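Local coordinates for RagB/SusD family nutrient uptake outer membrane protein (Bacteroides thetaiotaomicron, PDB 7KV2), which probably binds beta-glucans at the cell surface, as a SusD-family outer-membrane protein of a gut bacterium's glycan uptake system, at residues T297-P309 with D313-R325. Sequence-based numbering, arbitrary orientation.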
loop_
_atom_site.group_PDB
_atom_site.type_symbol
_atom_site.label_atom_id
_atom_site.label_comp_id
_atom_site.label_asym_id
_atom_site.label_seq_id
_atom_site.Cartn_x
_atom_site.Cartn_y
_atom_site.Cartn_z
ATOM N N THR A 297 -12.343 -5.268 4.511
ATOM C CA THR A 297 -11.599 -5.235 3.241
ATOM C C THR A 297 -11.938 -6.480 2.451
ATOM O O THR A 297 -12.174 -7.533 3.026
ATOM C CB THR A 297 -10.081 -5.091 3.467
ATOM O OG1 THR A 297 -9.435 -5.178 2.219
ATOM C CG2 THR A 297 -9.477 -6.143 4.360
ATOM N N ALA A 298 -11.894 -6.363 1.141
ATOM C CA ALA A 298 -12.035 -7.496 0.218
ATOM C C ALA A 298 -10.699 -8.209 0.042
ATOM O O ALA A 298 -10.707 -9.288 -0.567
ATOM C CB ALA A 298 -12.502 -6.966 -1.130
ATOM N N LEU A 299 -9.579 -7.613 0.481
ATOM C CA LEU A 299 -8.224 -8.088 0.034
ATOM C C LEU A 299 -8.062 -9.586 0.294
ATOM O O LEU A 299 -7.656 -10.315 -0.619
ATOM C CB LEU A 299 -7.110 -7.220 0.620
ATOM C CG LEU A 299 -5.688 -7.697 0.356
ATOM C CD1 LEU A 299 -5.373 -7.732 -1.125
ATOM C CD2 LEU A 299 -4.640 -6.872 1.067
ATOM N N PRO A 300 -8.341 -10.110 1.511
ATOM C CA PRO A 300 -8.148 -11.540 1.786
ATOM C C PRO A 300 -8.986 -12.431 0.865
ATOM O O PRO A 300 -8.516 -13.471 0.505
ATOM C CB PRO A 300 -8.490 -11.679 3.269
ATOM C CG PRO A 300 -8.212 -10.309 3.824
ATOM C CD PRO A 300 -8.701 -9.384 2.733
ATOM N N THR A 301 -10.193 -12.022 0.496
ATOM C CA THR A 301 -11.030 -12.816 -0.441
ATOM C C THR A 301 -10.283 -12.884 -1.781
ATOM O O THR A 301 -10.239 -13.961 -2.413
ATOM C CB THR A 301 -12.440 -12.235 -0.592
ATOM O OG1 THR A 301 -13.141 -12.351 0.664
ATOM C CG2 THR A 301 -13.205 -12.974 -1.673
ATOM N N LEU A 302 -9.724 -11.773 -2.243
ATOM C CA LEU A 302 -9.064 -11.713 -3.586
ATOM C C LEU A 302 -7.923 -12.728 -3.689
ATOM O O LEU A 302 -7.901 -13.459 -4.704
ATOM C CB LEU A 302 -8.530 -10.308 -3.842
ATOM C CG LEU A 302 -9.624 -9.269 -4.064
ATOM C CD1 LEU A 302 -9.077 -7.858 -4.070
ATOM C CD2 LEU A 302 -10.353 -9.539 -5.365
ATOM N N ILE A 303 -7.108 -12.909 -2.640
ATOM C CA ILE A 303 -5.762 -13.551 -2.778
ATOM C C ILE A 303 -5.647 -14.869 -2.005
ATOM O O ILE A 303 -4.565 -15.442 -2.000
ATOM C CB ILE A 303 -4.698 -12.535 -2.340
ATOM C CG1 ILE A 303 -4.807 -12.292 -0.828
ATOM C CG2 ILE A 303 -4.791 -11.254 -3.166
ATOM C CD1 ILE A 303 -3.660 -11.530 -0.224
ATOM N N SER A 304 -6.741 -15.396 -1.462
ATOM C CA SER A 304 -6.744 -16.712 -0.781
ATOM C C SER A 304 -7.153 -17.810 -1.751
ATOM O O SER A 304 -7.716 -17.536 -2.817
ATOM C CB SER A 304 -7.593 -16.592 0.429
ATOM O OG SER A 304 -6.995 -15.615 1.297
ATOM N N PRO A 305 -6.808 -19.070 -1.449
ATOM C CA PRO A 305 -6.928 -20.160 -2.416
ATOM C C PRO A 305 -8.407 -20.419 -2.727
ATOM O O PRO A 305 -9.273 -20.385 -1.883
ATOM C CB PRO A 305 -6.322 -21.398 -1.772
ATOM C CG PRO A 305 -5.674 -20.900 -0.505
ATOM C CD PRO A 305 -6.233 -19.525 -0.177
ATOM N N TYR A 306 -8.667 -20.666 -4.004
ATOM C CA TYR A 306 -10.024 -20.915 -4.520
ATOM C C TYR A 306 -10.525 -22.272 -4.006
ATOM O O TYR A 306 -9.822 -23.322 -4.176
ATOM C CB TYR A 306 -9.974 -20.843 -6.046
ATOM C CG TYR A 306 -11.323 -20.723 -6.722
ATOM C CD1 TYR A 306 -12.189 -19.698 -6.418
ATOM C CD2 TYR A 306 -11.695 -21.627 -7.722
ATOM C CE1 TYR A 306 -13.404 -19.551 -7.076
ATOM C CE2 TYR A 306 -12.892 -21.486 -8.393
ATOM C CZ TYR A 306 -13.732 -20.441 -8.086
ATOM O OH TYR A 306 -14.913 -20.290 -8.735
ATOM N N ILE A 307 -11.698 -22.239 -3.375
ATOM C CA ILE A 307 -12.421 -23.410 -2.807
ATOM C C ILE A 307 -11.473 -24.186 -1.881
ATOM O O ILE A 307 -11.479 -25.449 -1.854
ATOM C CB ILE A 307 -13.070 -24.273 -3.887
ATOM C CG1 ILE A 307 -13.589 -23.401 -5.044
ATOM C CG2 ILE A 307 -14.165 -25.120 -3.266
ATOM C CD1 ILE A 307 -14.220 -24.200 -6.172
ATOM N N TRP A 308 -10.680 -23.433 -1.119
ATOM C CA TRP A 308 -9.981 -23.984 0.076
ATOM C C TRP A 308 -11.023 -24.550 1.036
ATOM O O TRP A 308 -12.078 -23.953 1.239
ATOM C CB TRP A 308 -9.149 -22.887 0.744
ATOM C CG TRP A 308 -8.409 -23.363 1.950
ATOM C CD1 TRP A 308 -8.784 -23.197 3.247
ATOM C CD2 TRP A 308 -7.179 -24.099 1.968
ATOM N NE1 TRP A 308 -7.829 -23.732 4.073
ATOM C CE2 TRP A 308 -6.850 -24.317 3.328
ATOM C CE3 TRP A 308 -6.277 -24.525 0.992
ATOM C CZ2 TRP A 308 -5.702 -25.006 3.706
ATOM C CZ3 TRP A 308 -5.134 -25.190 1.371
ATOM C CH2 TRP A 308 -4.872 -25.459 2.715
ATOM N N PRO A 309 -10.761 -25.716 1.664
ATOM C CA PRO A 309 -11.615 -26.169 2.767
ATOM C C PRO A 309 -11.470 -25.273 4.024
ATOM O O PRO A 309 -10.572 -25.487 4.820
ATOM C CB PRO A 309 -11.125 -27.607 2.949
ATOM C CG PRO A 309 -9.666 -27.579 2.524
ATOM C CD PRO A 309 -9.661 -26.639 1.333
ATOM N N ASP A 313 -6.056 -25.647 8.681
ATOM C CA ASP A 313 -4.895 -24.793 9.050
ATOM C C ASP A 313 -5.380 -23.368 9.377
ATOM O O ASP A 313 -4.552 -22.422 9.306
ATOM C CB ASP A 313 -3.832 -24.808 7.931
ATOM C CG ASP A 313 -2.458 -24.333 8.388
ATOM O OD1 ASP A 313 -2.107 -24.621 9.537
ATOM O OD2 ASP A 313 -1.758 -23.619 7.618
ATOM N N ASN A 314 -6.636 -23.196 9.836
ATOM C CA ASN A 314 -7.186 -21.891 10.263
ATOM C C ASN A 314 -7.046 -20.876 9.129
ATOM O O ASN A 314 -6.935 -19.705 9.407
ATOM C CB ASN A 314 -6.515 -21.358 11.527
ATOM C CG ASN A 314 -6.947 -22.139 12.756
ATOM O OD1 ASN A 314 -6.138 -22.358 13.645
ATOM N ND2 ASN A 314 -8.215 -22.501 12.842
ATOM N N HIS A 315 -7.124 -21.352 7.897
ATOM C CA HIS A 315 -7.217 -20.476 6.700
ATOM C C HIS A 315 -8.571 -20.691 6.065
ATOM O O HIS A 315 -9.073 -21.858 6.090
ATOM C CB HIS A 315 -6.089 -20.820 5.713
ATOM C CG HIS A 315 -4.756 -20.256 6.083
ATOM N ND1 HIS A 315 -3.998 -20.727 7.141
ATOM C CD2 HIS A 315 -4.064 -19.228 5.544
ATOM C CE1 HIS A 315 -2.877 -20.026 7.221
ATOM N NE2 HIS A 315 -2.873 -19.092 6.224
ATOM N N ASP A 316 -9.043 -19.653 5.378
ATOM C CA ASP A 316 -10.308 -19.652 4.605
ATOM C C ASP A 316 -9.998 -19.421 3.117
ATOM O O ASP A 316 -8.828 -19.077 2.741
ATOM C CB ASP A 316 -11.278 -18.629 5.162
ATOM C CG ASP A 316 -12.054 -19.029 6.420
ATOM O OD1 ASP A 316 -11.841 -20.153 6.955
ATOM O OD2 ASP A 316 -12.847 -18.186 6.878
ATOM N N ARG A 317 -11.028 -19.637 2.305
ATOM C CA ARG A 317 -10.957 -19.602 0.834
ATOM C C ARG A 317 -10.992 -18.169 0.308
ATOM O O ARG A 317 -11.458 -17.248 0.955
ATOM C CB ARG A 317 -12.128 -20.407 0.250
ATOM C CG ARG A 317 -13.497 -19.794 0.513
ATOM C CD ARG A 317 -14.567 -20.852 0.378
ATOM N NE ARG A 317 -15.847 -20.197 0.402
ATOM C CZ ARG A 317 -16.929 -20.683 0.987
ATOM N NH1 ARG A 317 -16.881 -21.839 1.621
ATOM N NH2 ARG A 317 -18.066 -19.997 0.909
ATOM N N GLY A 318 -10.621 -18.038 -0.954
ATOM C CA GLY A 318 -10.701 -16.781 -1.690
ATOM C C GLY A 318 -10.866 -17.054 -3.159
ATOM O O GLY A 318 -11.403 -18.133 -3.479
ATOM N N TRP A 319 -10.396 -16.138 -4.012
ATOM C CA TRP A 319 -10.582 -16.237 -5.481
ATOM C C TRP A 319 -9.303 -16.594 -6.249
ATOM O O TRP A 319 -9.362 -16.608 -7.481
ATOM C CB TRP A 319 -11.186 -14.925 -5.962
ATOM C CG TRP A 319 -12.557 -14.660 -5.436
ATOM C CD1 TRP A 319 -13.461 -15.545 -4.933
ATOM C CD2 TRP A 319 -13.225 -13.392 -5.477
ATOM N NE1 TRP A 319 -14.624 -14.888 -4.618
ATOM C CE2 TRP A 319 -14.512 -13.575 -4.946
ATOM C CE3 TRP A 319 -12.833 -12.123 -5.891
ATOM C CZ2 TRP A 319 -15.405 -12.521 -4.783
ATOM C CZ3 TRP A 319 -13.718 -11.077 -5.739
ATOM C CH2 TRP A 319 -14.986 -11.284 -5.194
ATOM N N GLY A 320 -8.174 -16.844 -5.572
ATOM C CA GLY A 320 -6.904 -17.311 -6.153
ATOM C C GLY A 320 -6.179 -16.257 -7.003
ATOM O O GLY A 320 -5.428 -16.623 -7.944
ATOM N N PHE A 321 -6.358 -14.986 -6.709
ATOM C CA PHE A 321 -5.489 -13.933 -7.258
ATOM C C PHE A 321 -4.189 -13.854 -6.473
ATOM O O PHE A 321 -4.115 -14.246 -5.273
ATOM C CB PHE A 321 -6.187 -12.590 -7.353
ATOM C CG PHE A 321 -7.329 -12.570 -8.352
ATOM C CD1 PHE A 321 -7.108 -12.356 -9.702
ATOM C CD2 PHE A 321 -8.641 -12.692 -7.920
ATOM C CE1 PHE A 321 -8.171 -12.332 -10.606
ATOM C CE2 PHE A 321 -9.709 -12.676 -8.809
ATOM C CZ PHE A 321 -9.470 -12.458 -10.154
ATOM N N CYS A 322 -3.193 -13.273 -7.155
ATOM C CA CYS A 322 -1.848 -12.988 -6.637
ATOM C C CYS A 322 -1.251 -14.149 -5.849
ATOM O O CYS A 322 -0.776 -13.913 -4.741
ATOM C CB CYS A 322 -1.884 -11.730 -5.802
ATOM S SG CYS A 322 -2.297 -10.278 -6.802
ATOM N N PRO A 323 -1.134 -15.370 -6.417
ATOM C CA PRO A 323 -0.267 -16.415 -5.855
ATOM C C PRO A 323 1.141 -15.847 -5.684
ATOM O O PRO A 323 1.530 -14.903 -6.394
ATOM C CB PRO A 323 -0.106 -17.495 -6.932
ATOM C CG PRO A 323 -1.145 -17.206 -7.940
ATOM C CD PRO A 323 -1.679 -15.809 -7.702
ATOM N N VAL A 324 1.837 -16.311 -4.652
ATOM C CA VAL A 324 3.243 -15.915 -4.428
ATOM C C VAL A 324 4.137 -16.803 -5.320
ATOM O O VAL A 324 3.935 -18.023 -5.360
ATOM C CB VAL A 324 3.627 -16.036 -2.946
ATOM C CG1 VAL A 324 5.123 -15.792 -2.794
ATOM C CG2 VAL A 324 2.773 -15.113 -2.085
ATOM N N ARG A 325 5.028 -16.168 -6.087
ATOM C CA ARG A 325 5.985 -16.870 -6.989
ATOM C C ARG A 325 6.851 -17.844 -6.202
ATOM O O ARG A 325 7.317 -17.525 -5.084
ATOM C CB ARG A 325 6.873 -15.867 -7.718
ATOM C CG ARG A 325 6.097 -14.880 -8.576
ATOM C CD ARG A 325 7.071 -13.986 -9.281
ATOM N NE ARG A 325 6.438 -13.013 -10.164
ATOM C CZ ARG A 325 6.985 -12.579 -11.294
ATOM N NH1 ARG A 325 8.111 -13.107 -11.757
ATOM N NH2 ARG A 325 6.364 -11.660 -11.999
HETATM O O HOH W 1 -13.666 -15.418 1.296
HETATM O O HOH W 2 -1.919 -14.849 -2.394
HETATM O O HOH W 3 -13.359 -19.828 -2.931
#
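T301 OG1 is gripped by three groups: W396 NE1, the carbonyl oxygen of E393, and a water 3.2 Å away; that water also donates to R317 O. With the hydroxyl held there, chi1 of -66° puts OG1 beside the backbone N and leaves CG2 anti to that N, over one face of the W319 indole, 3.7 Å from the centroid of the five-membered ring, a CH-pi contact. L302 CD2 reaches the six-membered part of the same indole, 3.6 Å from CE3. The backbone of W319 is bound as well, its N lying nearly in line with the T301 C=O bond, 2.7 Å from T301 O, though the bond is bent, 137° at the hydrogen. Carbonyls in and just after the short helix 299-303 are taken up by a loop that doubles back within the SusD-family region: L302 O accepts from F321 N, S304 O from G320 N, and P305 O from G318 N, the last lying 54° out of the carbonyl plane; a water bridges I303 O and C322 O. G318 CA comes within 2.9 Å of T301 O, and S304 OG turns back to donate to P300 O at 2.7 Å. Farther along, a type II turn from P305 to W308 carries the W308 indole against helix 346-355, while W308 CB packs 3.9 Å from R317 CB.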